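Local coordinates for protein prolyl-tRNA synthetase (Naegleria fowleri, PDB 6UYH) that binds the inhibitor halofuginone and probably attaches proline to its cognate tRNA in an ATP-dependent reaction, as a class II aminoacyl-tRNA synthetase, at residues M413-F426 with L430-E442. Sequence-based numbering, arbitrary orientation.
With EDO (1,2-ethanediol), chain B.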
loop_
_atom_site.group_PDB
_atom_site.type_symbol
_atom_site.label_atom_id
_atom_site.label_comp_id
_atom_site.label_asym_id
_atom_site.label_seq_id
_atom_site.Cartn_x
_atom_site.Cartn_y
_atom_site.Cartn_z
ATOM N N MET A 413 -19.932 -14.540 -22.504
ATOM C CA MET A 413 -19.953 -13.140 -22.919
ATOM C C MET A 413 -20.243 -13.008 -24.412
ATOM O O MET A 413 -21.096 -12.208 -24.822
ATOM C CB MET A 413 -18.630 -12.463 -22.568
ATOM C CG MET A 413 -18.605 -10.981 -22.977
ATOM S SD MET A 413 -17.143 -10.112 -22.406
ATOM C CE MET A 413 -15.931 -10.807 -23.514
ATOM N N ASN A 414 -19.548 -13.797 -25.240
ATOM C CA ASN A 414 -19.687 -13.662 -26.688
ATOM C C ASN A 414 -21.084 -14.053 -27.151
ATOM O O ASN A 414 -21.623 -13.450 -28.087
ATOM C CB ASN A 414 -18.630 -14.506 -27.404
ATOM C CG ASN A 414 -17.258 -13.870 -27.367
ATOM O OD1 ASN A 414 -17.137 -12.646 -27.336
ATOM N ND2 ASN A 414 -16.214 -14.697 -27.373
ATOM N N GLU A 415 -21.681 -15.065 -26.512
ATOM C CA GLU A 415 -23.060 -15.445 -26.814
ATOM C C GLU A 415 -24.047 -14.335 -26.488
ATOM O O GLU A 415 -25.172 -14.347 -27.006
ATOM C CB GLU A 415 -23.456 -16.700 -26.027
ATOM C CG GLU A 415 -22.835 -18.000 -26.512
ATOM C CD GLU A 415 -23.055 -19.157 -25.538
ATOM O OE1 GLU A 415 -23.390 -18.907 -24.357
ATOM O OE2 GLU A 415 -22.886 -20.320 -25.957
ATOM N N ARG A 416 -23.660 -13.387 -25.630
ATOM C CA ARG A 416 -24.550 -12.334 -25.161
ATOM C C ARG A 416 -24.233 -10.991 -25.798
ATOM O O ARG A 416 -24.653 -9.950 -25.285
ATOM C CB ARG A 416 -24.492 -12.229 -23.638
ATOM C CG ARG A 416 -24.848 -13.521 -22.933
ATOM C CD ARG A 416 -26.336 -13.710 -22.824
ATOM N NE ARG A 416 -26.900 -12.843 -21.800
ATOM C CZ ARG A 416 -26.886 -13.126 -20.499
ATOM N NH1 ARG A 416 -26.335 -14.257 -20.075
ATOM N NH2 ARG A 416 -27.419 -12.278 -19.625
ATOM N N ILE A 417 -23.477 -10.997 -26.892
ATOM C CA ILE A 417 -23.256 -9.816 -27.721
ATOM C C ILE A 417 -24.018 -10.035 -29.021
ATOM O O ILE A 417 -23.714 -10.966 -29.775
ATOM C CB ILE A 417 -21.765 -9.571 -27.985
ATOM C CG1 ILE A 417 -21.037 -9.231 -26.685
ATOM C CG2 ILE A 417 -21.587 -8.431 -28.982
ATOM C CD1 ILE A 417 -19.520 -9.309 -26.810
ATOM N N VAL A 418 -25.017 -9.192 -29.270
ATOM C CA VAL A 418 -25.927 -9.341 -30.394
ATOM C C VAL A 418 -25.773 -8.127 -31.297
ATOM O O VAL A 418 -25.830 -6.989 -30.821
ATOM C CB VAL A 418 -27.384 -9.463 -29.916
ATOM C CG1 VAL A 418 -28.320 -9.586 -31.100
ATOM C CG2 VAL A 418 -27.530 -10.651 -28.963
ATOM N N VAL A 419 -25.613 -8.371 -32.596
ATOM C CA VAL A 419 -25.666 -7.297 -33.586
ATOM C C VAL A 419 -27.117 -6.860 -33.753
ATOM O O VAL A 419 -27.977 -7.654 -34.155
ATOM C CB VAL A 419 -25.085 -7.762 -34.926
ATOM C CG1 VAL A 419 -25.209 -6.654 -35.975
ATOM C CG2 VAL A 419 -23.643 -8.192 -34.766
ATOM N N THR A 420 -27.398 -5.593 -33.460
ATOM C CA THR A 420 -28.763 -5.073 -33.515
ATOM C C THR A 420 -28.784 -3.896 -34.488
ATOM O O THR A 420 -28.411 -2.772 -34.133
ATOM C CB THR A 420 -29.266 -4.687 -32.116
ATOM O OG1 THR A 420 -28.418 -3.694 -31.528
ATOM C CG2 THR A 420 -29.278 -5.909 -31.205
ATOM N N ARG A 421 -29.227 -4.156 -35.721
ATOM C CA ARG A 421 -29.199 -3.136 -36.760
ATOM C C ARG A 421 -30.345 -2.135 -36.658
ATOM O O ARG A 421 -30.243 -1.050 -37.244
ATOM C CB ARG A 421 -29.221 -3.802 -38.140
ATOM C CG ARG A 421 -27.955 -4.603 -38.450
ATOM C CD ARG A 421 -28.211 -5.498 -39.653
ATOM N NE ARG A 421 -27.076 -6.338 -40.020
ATOM C CZ ARG A 421 -26.794 -7.508 -39.455
ATOM N NH1 ARG A 421 -27.544 -7.971 -38.464
ATOM N NH2 ARG A 421 -25.753 -8.211 -39.876
ATOM N N THR A 422 -31.425 -2.473 -35.954
ATOM C CA THR A 422 -32.617 -1.637 -35.868
ATOM C C THR A 422 -33.076 -1.540 -34.420
ATOM O O THR A 422 -32.701 -2.353 -33.569
ATOM C CB THR A 422 -33.774 -2.184 -36.725
ATOM O OG1 THR A 422 -34.191 -3.455 -36.211
ATOM C CG2 THR A 422 -33.355 -2.321 -38.177
ATOM N N TRP A 423 -33.905 -0.532 -34.146
ATOM C CA TRP A 423 -34.365 -0.316 -32.775
ATOM C C TRP A 423 -35.146 -1.491 -32.206
ATOM O O TRP A 423 -34.883 -1.873 -31.050
ATOM C CB TRP A 423 -35.193 0.969 -32.682
ATOM C CG TRP A 423 -35.516 1.240 -31.269
ATOM C CD1 TRP A 423 -36.672 0.922 -30.604
ATOM C CD2 TRP A 423 -34.637 1.821 -30.300
ATOM N NE1 TRP A 423 -36.568 1.296 -29.281
ATOM C CE2 TRP A 423 -35.329 1.853 -29.073
ATOM C CE3 TRP A 423 -33.338 2.334 -30.358
ATOM C CZ2 TRP A 423 -34.763 2.381 -27.913
ATOM C CZ3 TRP A 423 -32.777 2.858 -29.205
ATOM C CH2 TRP A 423 -33.493 2.882 -27.999
ATOM N N PRO A 424 -36.120 -2.088 -32.913
ATOM C CA PRO A 424 -36.833 -3.231 -32.314
ATOM C C PRO A 424 -35.910 -4.374 -31.939
ATOM O O PRO A 424 -36.123 -5.023 -30.909
ATOM C CB PRO A 424 -37.831 -3.639 -33.412
ATOM C CG PRO A 424 -38.026 -2.399 -34.222
ATOM C CD PRO A 424 -36.693 -1.712 -34.222
ATOM N N GLU A 425 -34.883 -4.631 -32.747
ATOM C CA GLU A 425 -33.890 -5.639 -32.386
ATOM C C GLU A 425 -33.099 -5.220 -31.160
ATOM O O GLU A 425 -32.827 -6.044 -30.280
ATOM C CB GLU A 425 -32.938 -5.880 -33.551
ATOM C CG GLU A 425 -33.583 -6.596 -34.730
ATOM C CD GLU A 425 -32.666 -6.602 -35.929
ATOM O OE1 GLU A 425 -32.603 -5.565 -36.622
ATOM O OE2 GLU A 425 -32.000 -7.632 -36.170
ATOM N N PHE A 426 -32.710 -3.945 -31.099
ATOM C CA PHE A 426 -31.933 -3.428 -29.975
ATOM C C PHE A 426 -32.684 -3.588 -28.659
ATOM O O PHE A 426 -32.155 -4.147 -27.689
ATOM C CB PHE A 426 -31.601 -1.957 -30.244
ATOM C CG PHE A 426 -30.890 -1.251 -29.105
ATOM C CD1 PHE A 426 -29.551 -1.485 -28.852
ATOM C CD2 PHE A 426 -31.554 -0.306 -28.343
ATOM C CE1 PHE A 426 -28.899 -0.818 -27.830
ATOM C CE2 PHE A 426 -30.910 0.361 -27.324
ATOM C CZ PHE A 426 -29.578 0.106 -27.073
ATOM N N LEU A 430 -31.666 -5.984 -25.507
ATOM C CA LEU A 430 -31.399 -5.338 -24.224
ATOM C C LEU A 430 -32.253 -5.943 -23.116
ATOM O O LEU A 430 -31.754 -6.269 -22.029
ATOM C CB LEU A 430 -31.665 -3.839 -24.355
ATOM C CG LEU A 430 -31.064 -2.910 -23.319
ATOM C CD1 LEU A 430 -29.534 -2.883 -23.479
ATOM C CD2 LEU A 430 -31.683 -1.537 -23.474
ATOM N N ASN A 431 -33.553 -6.104 -23.373
ATOM C CA ASN A 431 -34.451 -6.640 -22.357
ATOM C C ASN A 431 -34.192 -8.113 -22.049
ATOM O O ASN A 431 -34.619 -8.587 -20.991
ATOM C CB ASN A 431 -35.904 -6.434 -22.781
ATOM C CG ASN A 431 -36.414 -5.044 -22.445
ATOM O OD1 ASN A 431 -35.855 -4.350 -21.592
ATOM N ND2 ASN A 431 -37.489 -4.634 -23.104
ATOM N N SER A 432 -33.518 -8.848 -22.930
ATOM C CA SER A 432 -33.142 -10.225 -22.634
ATOM C C SER A 432 -31.729 -10.334 -22.068
ATOM O O SER A 432 -31.182 -11.439 -22.000
ATOM C CB SER A 432 -33.287 -11.102 -23.879
ATOM O OG SER A 432 -32.626 -10.543 -24.996
ATOM N N GLY A 433 -31.137 -9.217 -21.654
ATOM C CA GLY A 433 -29.868 -9.257 -20.947
ATOM C C GLY A 433 -28.636 -9.358 -21.815
ATOM O O GLY A 433 -27.633 -9.935 -21.390
ATOM N N ASN A 434 -28.676 -8.810 -23.019
ATOM C CA ASN A 434 -27.548 -8.849 -23.931
ATOM C C ASN A 434 -26.896 -7.482 -24.041
ATOM O O ASN A 434 -27.501 -6.449 -23.738
ATOM C CB ASN A 434 -27.989 -9.308 -25.326
ATOM C CG ASN A 434 -28.548 -10.707 -25.327
ATOM O OD1 ASN A 434 -27.799 -11.675 -25.251
ATOM N ND2 ASN A 434 -29.878 -10.827 -25.427
ATOM N N MET A 435 -25.632 -7.494 -24.458
ATOM C CA MET A 435 -24.995 -6.307 -24.991
ATOM C C MET A 435 -25.258 -6.256 -26.488
ATOM O O MET A 435 -25.399 -7.292 -27.141
ATOM C CB MET A 435 -23.494 -6.319 -24.717
ATOM C CG MET A 435 -23.171 -6.466 -23.250
ATOM S SD MET A 435 -21.414 -6.199 -22.952
ATOM C CE MET A 435 -20.759 -7.803 -23.390
ATOM N N CYS A 436 -25.323 -5.037 -27.024
ATOM C CA CYS A 436 -25.781 -4.805 -28.384
ATOM C C CYS A 436 -24.731 -4.036 -29.171
ATOM O O CYS A 436 -24.236 -3.007 -28.706
ATOM C CB CYS A 436 -27.089 -4.016 -28.393
ATOM S SG CYS A 436 -28.396 -4.791 -27.428
ATOM N N LEU A 437 -24.428 -4.520 -30.374
ATOM C CA LEU A 437 -23.584 -3.794 -31.310
ATOM C C LEU A 437 -24.500 -3.025 -32.248
ATOM O O LEU A 437 -25.332 -3.629 -32.938
ATOM C CB LEU A 437 -22.679 -4.738 -32.101
ATOM C CG LEU A 437 -21.390 -5.258 -31.475
ATOM C CD1 LEU A 437 -20.863 -6.419 -32.320
ATOM C CD2 LEU A 437 -20.353 -4.149 -31.365
ATOM N N ILE A 438 -24.379 -1.700 -32.248
ATOM C CA ILE A 438 -25.291 -0.883 -33.046
ATOM C C ILE A 438 -24.503 -0.066 -34.066
ATOM O O ILE A 438 -23.341 0.293 -33.818
ATOM C CB ILE A 438 -26.154 0.039 -32.163
ATOM C CG1 ILE A 438 -25.301 1.097 -31.456
ATOM C CG2 ILE A 438 -26.942 -0.777 -31.159
ATOM C CD1 ILE A 438 -26.118 2.260 -30.908
ATOM N N PRO A 439 -25.091 0.245 -35.219
ATOM C CA PRO A 439 -24.480 1.238 -36.107
ATOM C C PRO A 439 -24.370 2.556 -35.365
ATOM O O PRO A 439 -25.282 2.951 -34.638
ATOM C CB PRO A 439 -25.460 1.336 -37.287
ATOM C CG PRO A 439 -26.558 0.399 -37.012
ATOM C CD PRO A 439 -26.458 -0.123 -35.626
ATOM N N TRP A 440 -23.239 3.231 -35.532
ATOM C CA TRP A 440 -22.941 4.366 -34.676
ATOM C C TRP A 440 -22.329 5.493 -35.490
ATOM O O TRP A 440 -21.460 5.248 -36.325
ATOM C CB TRP A 440 -21.988 3.935 -33.556
ATOM C CG TRP A 440 -21.605 5.023 -32.614
ATOM C CD1 TRP A 440 -20.350 5.500 -32.385
ATOM C CD2 TRP A 440 -22.483 5.788 -31.777
ATOM N NE1 TRP A 440 -20.390 6.510 -31.453
ATOM C CE2 TRP A 440 -21.685 6.700 -31.058
ATOM C CE3 TRP A 440 -23.860 5.780 -31.555
ATOM C CZ2 TRP A 440 -22.222 7.607 -30.140
ATOM C CZ3 TRP A 440 -24.395 6.689 -30.647
ATOM C CH2 TRP A 440 -23.578 7.584 -29.953
ATOM N N HIS A 441 -22.810 6.715 -35.270
ATOM C CA HIS A 441 -22.079 7.920 -35.643
ATOM C C HIS A 441 -21.972 8.767 -34.389
ATOM O O HIS A 441 -22.992 9.091 -33.773
ATOM C CB HIS A 441 -22.766 8.697 -36.769
ATOM C CG HIS A 441 -21.938 9.825 -37.297
ATOM N ND1 HIS A 441 -21.551 9.910 -38.618
ATOM C CD2 HIS A 441 -21.404 10.906 -36.679
ATOM C CE1 HIS A 441 -20.822 10.998 -38.792
ATOM N NE2 HIS A 441 -20.713 11.618 -37.629
ATOM N N GLU A 442 -20.746 9.127 -34.017
ATOM C CA GLU A 442 -20.501 9.770 -32.729
ATOM C C GLU A 442 -21.328 11.039 -32.570
ATOM O O GLU A 442 -21.353 11.905 -33.454
ATOM C CB GLU A 442 -19.013 10.094 -32.583
ATOM C CG GLU A 442 -18.686 10.923 -31.340
ATOM C CD GLU A 442 -19.075 10.218 -30.039
ATOM O OE1 GLU A 442 -18.783 9.012 -29.898
ATOM O OE2 GLU A 442 -19.680 10.877 -29.167
HETATM C C1 EDO B . -26.290 -11.681 -37.434
HETATM O O1 EDO B . -27.323 -10.696 -37.348
HETATM C C2 EDO B . -24.936 -10.989 -37.428
HETATM O O2 EDO B . -24.685 -10.443 -38.727
HETATM O O HOH W 1 -27.730 -13.892 -26.701
#
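Met435 and Leu437 line one face of the parallel pair of strands 417-419 and 435-440, while Phe426 packs on the other against Cys436 and Ile438; the strands belong to a beta-alpha-beta unit whose helix, 423-431, connects one strand to the next. The ladder runs from Met435 N to Arg416 O, then Val418 N to Met435 O, Leu437 N to Val418 O and Thr420 N to Leu437 O. With Met435 and Leu437 lie Ile417 and Val419. Met435, unbranched and flexible, bends at its last torsion (chi3 -81°) and brings CE within 3.6 Å of Ile417 CG1, while CE also meets Met413 CG at 3.9 Å; Phe226 of strand 219-227 touches both methionines. Leu437 CD1 touches both Ile417 CG2 and Val419 CG2. On the helix-covered face, with CG anti to the backbone N (chi1 175°), Phe426 sets CD1 3.6 Å from both Cys436 CB and Ile438 CG2. A residue as small as cysteine lets the ring approach closely, and its SG lies obliquely, 4.7 Å from the ring centroid. Gly433, whose positive phi suits glycine, closes the helix in a Schellman motif. Arg416, long enough to fold back, also bonds Ala228 O through NH2; its NE and NH2 grip Gly433 O side-on, from the same face of the carbonyl plane, at 3.0 Å and 2.9 Å.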